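Local coordinates for conserved domain protein (Streptococcus pneumoniae, PDB 2I7R) that is of unknown function but belongs to the glyoxalase/bleomycin resistance protein/dioxygenase superfamily and forms a two-chain assembly of paired beta-alpha-beta-beta-beta modules, at residues A[78-81]-A[82-86]; A[59-62]-A[63-67]; A[18-21]-A[22-26]. One frame throughout, in Å; residues are numbered along the deposited sequence.

Along the chain the order is contact 3, contact 2, contact 1; two of them lie on helices and one at the start of a strand. The fold holds two four-stranded mixed sheets, one of strands 5-12, 46-51, 38-43 and 33-35, the other of 65-70, 111-116, 100-105 and 88-94. Contact 3 lies on helix 16-27 and contact 1 at the C-terminal end of helix 74-84, their centres about 14 Å apart; Arg80 joins the two helices at the carbonyl of Ile26. Contact 2, its centre about 23 Å from that of contact 1, is the entry to strand 65-70, which pairs with the second subunit at the dimer interface.

Contact 1. Residues A[78-81]-A[82-86]; sequences YKRL and NELGI
Asn82 N meets Tyr78 O at 2.9 Å and Glu83 N meets Lys79 O at 3.0 Å, the regular i to i+4 bonds of the last turns of helix 74-84. The helix then ends in a Schellman motif, in which Leu81 O takes the N-H of Ile86, five residues on, at 3.2 Å. Leu84 N reaches Arg80 O with a more bent N-H angle of 140°, and Gly85 N bonds to Asn82 O at 3.1 Å within the closing turn. Gly85 stands at positive phi, where a side chain would be pressed against the preceding carbonyl; glycine has none, so the chain can turn off the helix here.

Among the polar side chains, Arg80 NH2 bonds to Asn77 OD1, three residues earlier in the chain, and to Ile26 O of helix 16-27, while the CD1 methyl of Leu84 lies 4.1 Å from Arg80 NH1, the two chains pointing the same way. Lys79 and Glu83 carry opposite charges, but NZ and OE2 stay 5.3 Å apart; the carboxylate instead lies beside the lysine's methylene groups, an arrangement suited to an exposed face.

On the inner side Leu81 is buried against Leu102 and Val104 of strand 100-105, and its CD2 meets CG1 of Ile86 at 4.2 Å, carrying apolar packing past the helix end. Tyr78 has CG anti to the backbone N (chi1 -173°), which swings its ring to the Asn82 amide. The amide is turned 61° from the ring plane, and Asn82 ND2 sits over one face, 3.4 Å from Tyr78 CZ.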
ATOM      1  N   TYR A  78      20.804  -2.302  -4.806  1.00 21.10           N
ATOM      2  CA  TYR A  78      21.001  -3.449  -5.682  1.00 22.24           C
ATOM      3  C   TYR A  78      22.096  -4.381  -5.220  1.00 22.13           C
ATOM      4  O   TYR A  78      21.861  -5.572  -5.061  1.00 21.18           O
ATOM      5  CB  TYR A  78      21.287  -2.995  -7.109  1.00 23.32           C
ATOM      6  CG  TYR A  78      21.333  -4.102  -8.117  1.00 25.51           C
ATOM      7  CD1 TYR A  78      20.352  -5.085  -8.133  1.00 25.81           C
ATOM      8  CD2 TYR A  78      22.354  -4.159  -9.076  1.00 29.33           C
ATOM      9  CE1 TYR A  78      20.356  -6.084  -9.068  1.00 27.28           C
ATOM     10  CE2 TYR A  78      22.379  -5.171 -10.032  1.00 30.37           C
ATOM     11  CZ  TYR A  78      21.365  -6.135 -10.011  1.00 29.06           C
ATOM     12  OH  TYR A  78      21.329  -7.146 -10.948  1.00 30.24           O
ATOM     13  N   LYS A  79      23.281  -3.822  -5.009  1.00 23.24           N
ATOM     14  CA  LYS A  79      24.437  -4.577  -4.554  1.00 24.94           C
ATOM     15  C   LYS A  79      24.130  -5.280  -3.224  1.00 24.49           C
ATOM     16  O   LYS A  79      24.434  -6.460  -3.052  1.00 24.66           O
ATOM     17  CB  LYS A  79      25.660  -3.657  -4.391  1.00 25.77           C
ATOM     18  CG  LYS A  79      26.969  -4.413  -4.057  1.00 29.55           C
ATOM     19  CD  LYS A  79      27.961  -3.540  -3.285  1.00 35.73           C
ATOM     20  CE  LYS A  79      28.763  -2.653  -4.236  1.00 38.21           C
ATOM     21  NZ  LYS A  79      30.181  -2.525  -3.724  1.00 37.02           N
ATOM     22  N   ARG A  80      23.531  -4.534  -2.304  1.00 23.93           N
ATOM     23  CA  ARG A  80      23.179  -5.039  -0.994  1.00 23.24           C
ATOM     24  C   ARG A  80      22.277  -6.261  -1.140  1.00 23.28           C
ATOM     25  O   ARG A  80      22.547  -7.340  -0.550  1.00 23.96           O
ATOM     26  CB  ARG A  80      22.502  -3.932  -0.164  1.00 23.54           C
ATOM     27  CG  ARG A  80      22.125  -4.318   1.249  1.00 22.91           C
ATOM     28  CD  ARG A  80      21.464  -3.168   1.996  1.00 22.33           C
ATOM     29  NE  ARG A  80      20.262  -2.641   1.341  1.00 19.00           N
ATOM     30  CZ  ARG A  80      19.058  -3.230   1.331  1.00 20.62           C
ATOM     31  NH1 ARG A  80      18.864  -4.418   1.927  1.00 14.91           N
ATOM     32  NH2 ARG A  80      18.038  -2.636   0.683  1.00 18.51           N
ATOM     33  N   LEU A  81      21.236  -6.107  -1.947  1.00 22.03           N
ATOM     34  CA  LEU A  81      20.250  -7.156  -2.142  1.00 21.49           C
ATOM     35  C   LEU A  81      20.800  -8.388  -2.852  1.00 21.88           C
ATOM     36  O   LEU A  81      20.389  -9.506  -2.535  1.00 21.48           O
ATOM     37  CB  LEU A  81      18.985  -6.624  -2.835  1.00 19.84           C
ATOM     38  CG  LEU A  81      18.235  -5.536  -2.063  1.00 21.10           C
ATOM     39  CD1 LEU A  81      17.277  -4.695  -2.986  1.00 15.44           C
ATOM     40  CD2 LEU A  81      17.526  -6.098  -0.795  1.00 20.14           C
ATOM     41  N   ASN A  82      21.700  -8.187  -3.815  1.00 23.56           N
ATOM     42  CA  ASN A  82      22.335  -9.293  -4.561  1.00 25.24           C
ATOM     43  C   ASN A  82      23.191 -10.123  -3.627  1.00 25.63           C
ATOM     44  O   ASN A  82      23.169 -11.350  -3.699  1.00 24.71           O
ATOM     45  CB  ASN A  82      23.231  -8.791  -5.708  1.00 26.05           C
ATOM     46  CG  ASN A  82      22.485  -8.603  -7.008  1.00 29.01           C
ATOM     47  OD1 ASN A  82      21.272  -8.854  -7.113  1.00 32.36           O
ATOM     48  ND2 ASN A  82      23.209  -8.151  -8.024  1.00 33.68           N
ATOM     49  N   GLU A  83      23.962  -9.446  -2.774  1.00 26.99           N
ATOM     50  CA  GLU A  83      24.783 -10.136  -1.771  1.00 30.16           C
ATOM     51  C   GLU A  83      23.906 -10.933  -0.822  1.00 28.98           C
ATOM     52  O   GLU A  83      24.335 -11.963  -0.356  1.00 30.64           O
ATOM     53  CB  GLU A  83      25.617  -9.178  -0.925  1.00 29.62           C
ATOM     54  CG  GLU A  83      26.607  -8.305  -1.646  1.00 34.57           C
ATOM     55  CD  GLU A  83      27.256  -7.295  -0.681  1.00 36.61           C
ATOM     56  OE1 GLU A  83      27.698  -7.740   0.414  1.00 45.35           O
ATOM     57  OE2 GLU A  83      27.320  -6.071  -0.999  1.00 44.11           O
ATOM     58  N   LEU A  84      22.687 -10.464  -0.541  1.00 28.35           N
ATOM     59  CA  LEU A  84      21.747 -11.180   0.331  1.00 28.15           C
ATOM     60  C   LEU A  84      21.078 -12.387  -0.321  1.00 27.47           C
ATOM     61  O   LEU A  84      20.550 -13.235   0.377  1.00 27.06           O
ATOM     62  CB  LEU A  84      20.643 -10.244   0.851  1.00 28.54           C
ATOM     63  CG  LEU A  84      20.992  -9.343   2.028  1.00 30.61           C
ATOM     64  CD1 LEU A  84      19.830  -8.385   2.274  1.00 32.04           C
ATOM     65  CD2 LEU A  84      21.314 -10.189   3.290  1.00 31.85           C
ATOM     66  N   GLY A  85      21.071 -12.456  -1.648  1.00 26.39           N
ATOM     67  CA  GLY A  85      20.389 -13.550  -2.313  1.00 25.78           C
ATOM     68  C   GLY A  85      18.904 -13.319  -2.530  1.00 25.29           C
ATOM     69  O   GLY A  85      18.141 -14.264  -2.793  1.00 24.58           O
ATOM     70  N   ILE A  86      18.479 -12.066  -2.436  1.00 25.05           N
ATOM     71  CA  ILE A  86      17.085 -11.708  -2.749  1.00 25.23           C
ATOM     72  C   ILE A  86      16.744 -11.783  -4.247  1.00 25.29           C
ATOM     73  O   ILE A  86      17.552 -11.381  -5.074  1.00 25.37           O
ATOM     74  CB  ILE A  86      16.775 -10.308  -2.233  1.00 25.62           C
ATOM     75  CG1 ILE A  86      17.070 -10.240  -0.713  1.00 26.42           C
ATOM     76  CG2 ILE A  86      15.352  -9.923  -2.580  1.00 23.27           C
ATOM     77  CD1 ILE A  86      16.320 -11.326   0.113  1.00 25.89           C
TER

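Contact 2. Residues A[59-62]-A[63-67]; sequences ENFQ and SGIII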
ATOM      1  N   GLU A  59      -9.205 -11.829   3.140  1.00 23.19           N
ATOM      2  CA  GLU A  59      -8.305 -12.972   3.053  1.00 21.97           C
ATOM      3  C   GLU A  59      -6.858 -12.531   3.268  1.00 21.14           C
ATOM      4  O   GLU A  59      -6.548 -11.352   3.179  1.00 21.66           O
ATOM      5  CB  GLU A  59      -8.474 -13.633   1.683  1.00 21.99           C
ATOM      6  CG  GLU A  59      -9.894 -13.972   1.353  1.00 20.68           C
ATOM      7  CD  GLU A  59     -10.043 -14.624  -0.021  1.00 21.82           C
ATOM      8  OE1 GLU A  59      -9.170 -14.442  -0.880  1.00 29.09           O
ATOM      9  OE2 GLU A  59     -11.036 -15.314  -0.256  1.00 19.10           O
ATOM     10  N   ASN A  60      -5.967 -13.460   3.568  1.00 20.73           N
ATOM     11  CA  ASN A  60      -4.552 -13.129   3.536  1.00 19.98           C
ATOM     12  C   ASN A  60      -4.140 -12.660   2.147  1.00 19.58           C
ATOM     13  O   ASN A  60      -4.768 -13.001   1.099  1.00 17.99           O
ATOM     14  CB  ASN A  60      -3.668 -14.287   4.025  1.00 21.34           C
ATOM     15  CG  ASN A  60      -3.956 -14.654   5.481  1.00 23.22           C
ATOM     16  OD1 ASN A  60      -4.583 -13.890   6.216  1.00 27.19           O
ATOM     17  ND2 ASN A  60      -3.546 -15.825   5.877  1.00 24.85           N
ATOM     18  N   PHE A  61      -3.111 -11.824   2.161  1.00 18.82           N
ATOM     19  CA  PHE A  61      -2.591 -11.213   0.972  1.00 18.23           C
ATOM     20  C   PHE A  61      -2.092 -12.321   0.087  1.00 18.23           C
ATOM     21  O   PHE A  61      -1.456 -13.235   0.566  1.00 18.73           O
ATOM     22  CB  PHE A  61      -1.426 -10.256   1.294  1.00 16.70           C
ATOM     23  CG  PHE A  61      -0.849  -9.608   0.060  1.00 16.44           C
ATOM     24  CD1 PHE A  61      -1.563  -8.609  -0.610  1.00 14.07           C
ATOM     25  CD2 PHE A  61       0.362 -10.032  -0.468  1.00 15.28           C
ATOM     26  CE1 PHE A  61      -1.045  -8.006  -1.763  1.00 15.16           C
ATOM     27  CE2 PHE A  61       0.882  -9.445  -1.651  1.00 16.39           C
ATOM     28  CZ  PHE A  61       0.184  -8.440  -2.295  1.00 11.66           C
ATOM     29  N   GLN A  62      -2.399 -12.222  -1.191  1.00 19.17           N
ATOM     30  CA  GLN A  62      -1.872 -13.112  -2.200  1.00 21.49           C
ATOM     31  C   GLN A  62      -0.878 -12.379  -3.111  1.00 21.30           C
ATOM     32  O   GLN A  62       0.336 -12.552  -2.995  1.00 22.09           O
ATOM     33  CB  GLN A  62      -3.032 -13.772  -2.961  1.00 21.34           C
ATOM     34  CG  GLN A  62      -3.725 -14.860  -2.063  1.00 24.00           C
ATOM     35  CD  GLN A  62      -4.983 -15.458  -2.667  1.00 25.27           C
ATOM     36  OE1 GLN A  62      -5.055 -15.699  -3.880  1.00 29.00           O
ATOM     37  NE2 GLN A  62      -5.996 -15.715  -1.806  1.00 28.63           N
ATOM     38  N   SER A  63      -1.372 -11.541  -4.006  1.00 21.35           N
ATOM     39  CA  SER A  63      -0.472 -10.858  -4.937  1.00 21.28           C
ATOM     40  C   SER A  63      -1.118  -9.550  -5.373  1.00 19.75           C
ATOM     41  O   SER A  63      -2.149  -9.178  -4.851  1.00 19.33           O
ATOM     42  CB  SER A  63      -0.135 -11.772  -6.152  1.00 21.67           C
ATOM     43  OG  SER A  63       1.054 -11.343  -6.841  1.00 22.74           O
ATOM     44  N   GLY A  64      -0.491  -8.849  -6.312  1.00 18.60           N
ATOM     45  CA  GLY A  64      -1.162  -7.743  -6.972  1.00 16.50           C
ATOM     46  C   GLY A  64      -0.832  -6.354  -6.492  1.00 16.04           C
ATOM     47  O   GLY A  64      -1.555  -5.430  -6.773  1.00 15.40           O
ATOM     48  N   ILE A  65       0.274  -6.176  -5.779  1.00 15.63           N
ATOM     49  CA  ILE A  65       0.692  -4.811  -5.474  1.00 15.62           C
ATOM     50  C   ILE A  65       2.185  -4.617  -5.680  1.00 15.21           C
ATOM     51  O   ILE A  65       2.953  -5.579  -5.696  1.00 13.77           O
ATOM     52  CB  ILE A  65       0.293  -4.351  -4.029  1.00 16.00           C
ATOM     53  CG1 ILE A  65       1.297  -4.884  -2.991  1.00 14.47           C
ATOM     54  CG2 ILE A  65      -1.244  -4.674  -3.748  1.00 15.02           C
ATOM     55  CD1 ILE A  65       1.008  -4.481  -1.512  1.00 16.19           C
ATOM     56  N   ILE A  66       2.566  -3.364  -5.874  1.00 14.97           N
ATOM     57  CA  ILE A  66       3.972  -2.954  -5.852  1.00 15.93           C
ATOM     58  C   ILE A  66       4.075  -1.793  -4.863  1.00 15.70           C
ATOM     59  O   ILE A  66       3.320  -0.826  -4.931  1.00 14.74           O
ATOM     60  CB  ILE A  66       4.476  -2.541  -7.277  1.00 16.56           C
ATOM     61  CG1 ILE A  66       4.395  -3.763  -8.230  1.00 17.09           C
ATOM     62  CG2 ILE A  66       5.885  -1.978  -7.222  1.00 16.07           C
ATOM     63  CD1 ILE A  66       4.716  -3.483  -9.683  1.00 17.47           C
ATOM     64  N   ILE A  67       5.004  -1.943  -3.928  1.00 16.06           N
ATOM     65  CA  ILE A  67       5.282  -0.961  -2.890  1.00 15.93           C
ATOM     66  C   ILE A  67       6.542  -0.247  -3.353  1.00 16.70           C
ATOM     67  O   ILE A  67       7.625  -0.866  -3.371  1.00 16.71           O
ATOM     68  CB  ILE A  67       5.569  -1.683  -1.544  1.00 16.37           C
ATOM     69  CG1 ILE A  67       4.274  -2.256  -0.906  1.00 15.56           C
ATOM     70  CG2 ILE A  67       6.326  -0.803  -0.616  1.00 13.39           C
ATOM     71  CD1 ILE A  67       4.620  -3.318   0.151  1.00 16.33           C
TER
HETATM   72  O   HOH W   1      -3.850  -9.944  -2.954  1.00 11.81           O
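Phe61 reaches forward along the chain, its ring lying against the backbone of Ser63 and the side chain of Ile65. The apolar part is the contact with Ile65: CG1 comes within 3.8 Å of Phe61 CZ, approaching the ring obliquely, while CG2 lies 3.9 Å from Phe61 CE1. In Ile65, CG1 sits between the backbone N and the carbonyl carbon (chi1 81°), a crowded position that brings both branches to the same end of the ring. A flat aromatic and a branched aliphatic chain suit this buried place, since each offers carbon surface without a polar group to satisfy.

The ring also packs on main chain. Ser63 N stands over one face, displaced toward the rim, and Ser63 O is 3.5 Å from Phe61 CE1. With CG anti to the backbone N of Phe61, a chi1 of 179° points the ring toward residue 63 and sets CE1 and CZ against the Ser63 peptide.

The polar part is made through water. Water 1 accepts from Gln62 N at 3.2 Å and donates to Ser63 O at 2.7 Å, thereby bridging the peptide groups of the bend. Gly64, at phi 100°, takes a conformation in which a side chain would crowd the carbonyl before it, and this lets the chain swing into the strand. Ser63 OG bonds to Glu59 N of the second subunit.

The segment thus leads from the loop after strand 46-51 into strand 65-70. Phe61 and Ile65 both pack on Ile11 of strand 5-12 and on Leu110. Strand 65-70 runs parallel to 111-116 within the chain, and residues 65-67 also pair antiparallel with a strand of the second subunit, so that the sheet continues across the interface.

Contact 3. Residues A[18-21]-A[22-26]; sequences QVCA and DLEHI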
ATOM      1  N   GLN A  18       8.073 -14.402  10.407  1.00 22.85           N
ATOM      2  CA  GLN A  18       8.921 -14.703   9.243  1.00 22.94           C
ATOM      3  C   GLN A  18       8.858 -13.607   8.174  1.00 21.77           C
ATOM      4  O   GLN A  18       9.877 -13.189   7.621  1.00 20.90           O
ATOM      5  CB  GLN A  18       8.549 -16.058   8.624  1.00 24.12           C
ATOM      6  CG  GLN A  18       9.597 -16.601   7.619  1.00 28.55           C
ATOM      7  CD  GLN A  18      11.001 -16.723   8.245  1.00 34.12           C
ATOM      8  OE1 GLN A  18      11.990 -16.150   7.746  1.00 35.78           O
ATOM      9  NE2 GLN A  18      11.081 -17.442   9.359  1.00 35.84           N
ATOM     10  N   VAL A  19       7.644 -13.157   7.873  1.00 20.33           N
ATOM     11  CA  VAL A  19       7.467 -12.095   6.897  1.00 19.59           C
ATOM     12  C   VAL A  19       8.211 -10.847   7.404  1.00 19.48           C
ATOM     13  O   VAL A  19       8.887 -10.176   6.640  1.00 19.28           O
ATOM     14  CB  VAL A  19       5.943 -11.864   6.585  1.00 19.40           C
ATOM     15  CG1 VAL A  19       5.723 -10.706   5.602  1.00 17.42           C
ATOM     16  CG2 VAL A  19       5.335 -13.147   6.050  1.00 15.02           C
ATOM     17  N   CYS A  20       8.138 -10.601   8.716  1.00 20.05           N
ATOM     18  CA  CYS A  20       8.791  -9.451   9.357  1.00 19.42           C
ATOM     19  C   CYS A  20      10.293  -9.554   9.206  1.00 19.04           C
ATOM     20  O   CYS A  20      10.938  -8.597   8.732  1.00 18.21           O
ATOM     21  CB  CYS A  20       8.415  -9.292  10.852  1.00 18.75           C
ATOM     22  SG  CYS A  20       9.281  -7.888  11.605  1.00 21.92           S
ATOM     23  N   ALA A  21      10.841 -10.704   9.612  1.00 18.75           N
ATOM     24  CA  ALA A  21      12.280 -10.965   9.523  1.00 18.85           C
ATOM     25  C   ALA A  21      12.806 -10.775   8.082  1.00 18.82           C
ATOM     26  O   ALA A  21      13.834 -10.139   7.849  1.00 18.54           O
ATOM     27  CB  ALA A  21      12.581 -12.356  10.024  1.00 19.18           C
ATOM     28  N   ASP A  22      12.064 -11.300   7.112  1.00 19.75           N
ATOM     29  CA  ASP A  22      12.427 -11.167   5.694  1.00 20.08           C
ATOM     30  C   ASP A  22      12.417  -9.704   5.214  1.00 19.88           C
ATOM     31  O   ASP A  22      13.313  -9.271   4.501  1.00 20.05           O
ATOM     32  CB  ASP A  22      11.477 -11.985   4.822  1.00 20.19           C
ATOM     33  CG  ASP A  22      11.656 -13.485   4.988  1.00 21.90           C
ATOM     34  OD1 ASP A  22      12.636 -13.903   5.630  1.00 26.51           O
ATOM     35  OD2 ASP A  22      10.803 -14.240   4.475  1.00 23.56           O
ATOM     36  N   LEU A  23      11.367  -8.983   5.579  1.00 19.47           N
ATOM     37  CA  LEU A  23      11.217  -7.561   5.263  1.00 20.36           C
ATOM     38  C   LEU A  23      12.333  -6.697   5.874  1.00 20.05           C
ATOM     39  O   LEU A  23      12.833  -5.805   5.218  1.00 18.86           O
ATOM     40  CB  LEU A  23       9.828  -7.079   5.699  1.00 20.07           C
ATOM     41  CG  LEU A  23       9.002  -6.196   4.756  1.00 22.96           C
ATOM     42  CD1 LEU A  23       9.202  -6.487   3.249  1.00 21.03           C
ATOM     43  CD2 LEU A  23       7.493  -6.189   5.147  1.00 21.53           C
ATOM     44  N   GLU A  24      12.770  -7.009   7.103  1.00 20.74           N
ATOM     45  CA  GLU A  24      13.943  -6.332   7.701  1.00 21.75           C
ATOM     46  C   GLU A  24      15.247  -6.473   6.895  1.00 22.21           C
ATOM     47  O   GLU A  24      15.983  -5.504   6.761  1.00 22.10           O
ATOM     48  CB  GLU A  24      14.167  -6.788   9.146  1.00 21.51           C
ATOM     49  CG  GLU A  24      12.927  -6.647  10.008  1.00 22.56           C
ATOM     50  CD  GLU A  24      13.136  -7.037  11.465  1.00 24.08           C
ATOM     51  OE1 GLU A  24      13.741  -8.098  11.751  1.00 25.09           O
ATOM     52  OE2 GLU A  24      12.662  -6.266  12.328  1.00 27.82           O
ATOM     53  N   HIS A  25      15.540  -7.673   6.373  1.00 22.48           N
ATOM     54  CA  HIS A  25      16.726  -7.848   5.531  1.00 22.72           C
ATOM     55  C   HIS A  25      16.567  -7.068   4.231  1.00 22.53           C
ATOM     56  O   HIS A  25      17.487  -6.372   3.800  1.00 21.97           O
ATOM     57  CB  HIS A  25      17.011  -9.320   5.234  1.00 23.14           C
ATOM     58  CG  HIS A  25      17.401 -10.108   6.436  1.00 26.09           C
ATOM     59  ND1 HIS A  25      16.588 -11.073   6.986  1.00 30.51           N
ATOM     60  CD2 HIS A  25      18.514 -10.069   7.205  1.00 28.73           C
ATOM     61  CE1 HIS A  25      17.185 -11.600   8.042  1.00 31.89           C
ATOM     62  NE2 HIS A  25      18.358 -11.012   8.191  1.00 31.57           N
ATOM     63  N   ILE A  26      15.389  -7.155   3.620  1.00 22.36           N
ATOM     64  CA  ILE A  26      15.177  -6.433   2.370  1.00 22.08           C
ATOM     65  C   ILE A  26      15.273  -4.911   2.539  1.00 21.85           C
ATOM     66  O   ILE A  26      15.862  -4.231   1.706  1.00 22.09           O
ATOM     67  CB  ILE A  26      13.850  -6.804   1.748  1.00 22.44           C
ATOM     68  CG1 ILE A  26      13.924  -8.242   1.221  1.00 22.62           C
ATOM     69  CG2 ILE A  26      13.473  -5.779   0.639  1.00 23.00           C
ATOM     70  CD1 ILE A  26      12.601  -8.884   1.055  1.00 23.18           C
TER
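Gln18 O receives the N-H of Asp22 at 2.9 Å, the first of three well-formed i to i+4 bonds in this part of helix 16-27. Leu23 N donates to Val19 O and Glu24 N to Cys20 O, each also at 2.9 Å. Ala21 O has a weak bond from His25 N (3.3 Å); ND1 of the imidazole is 3.0 Å from the same oxygen. CG of His25, placed beside its backbone N (chi1 -66°), folds the ring back toward that carbonyl. Ile26 N closes on Asp22 O.

Helix 16-27 packs on strands 38-43 and 46-51, in a fold consistent with the beta-alpha-beta-beta-beta topology of the glyoxalase superfamily. Cys20 and Leu23 therefore suit the inward side, where both pack on Phe41 and Leu50, while Gln18 and His25 lie on the solvent side.

Glu24 is divided in its roles. Its CG passes 3.1 Å from Cys20 O, and the chain, extended beyond CG, carries OE2 to within 3.8 Å of Cys20 SG; the hydrogen bond of that carboxylate oxygen, however, is to Ala31 N, in the loop past the helix. Cys20 SG itself lies anti to its backbone N, beside Ala31 and Ala39.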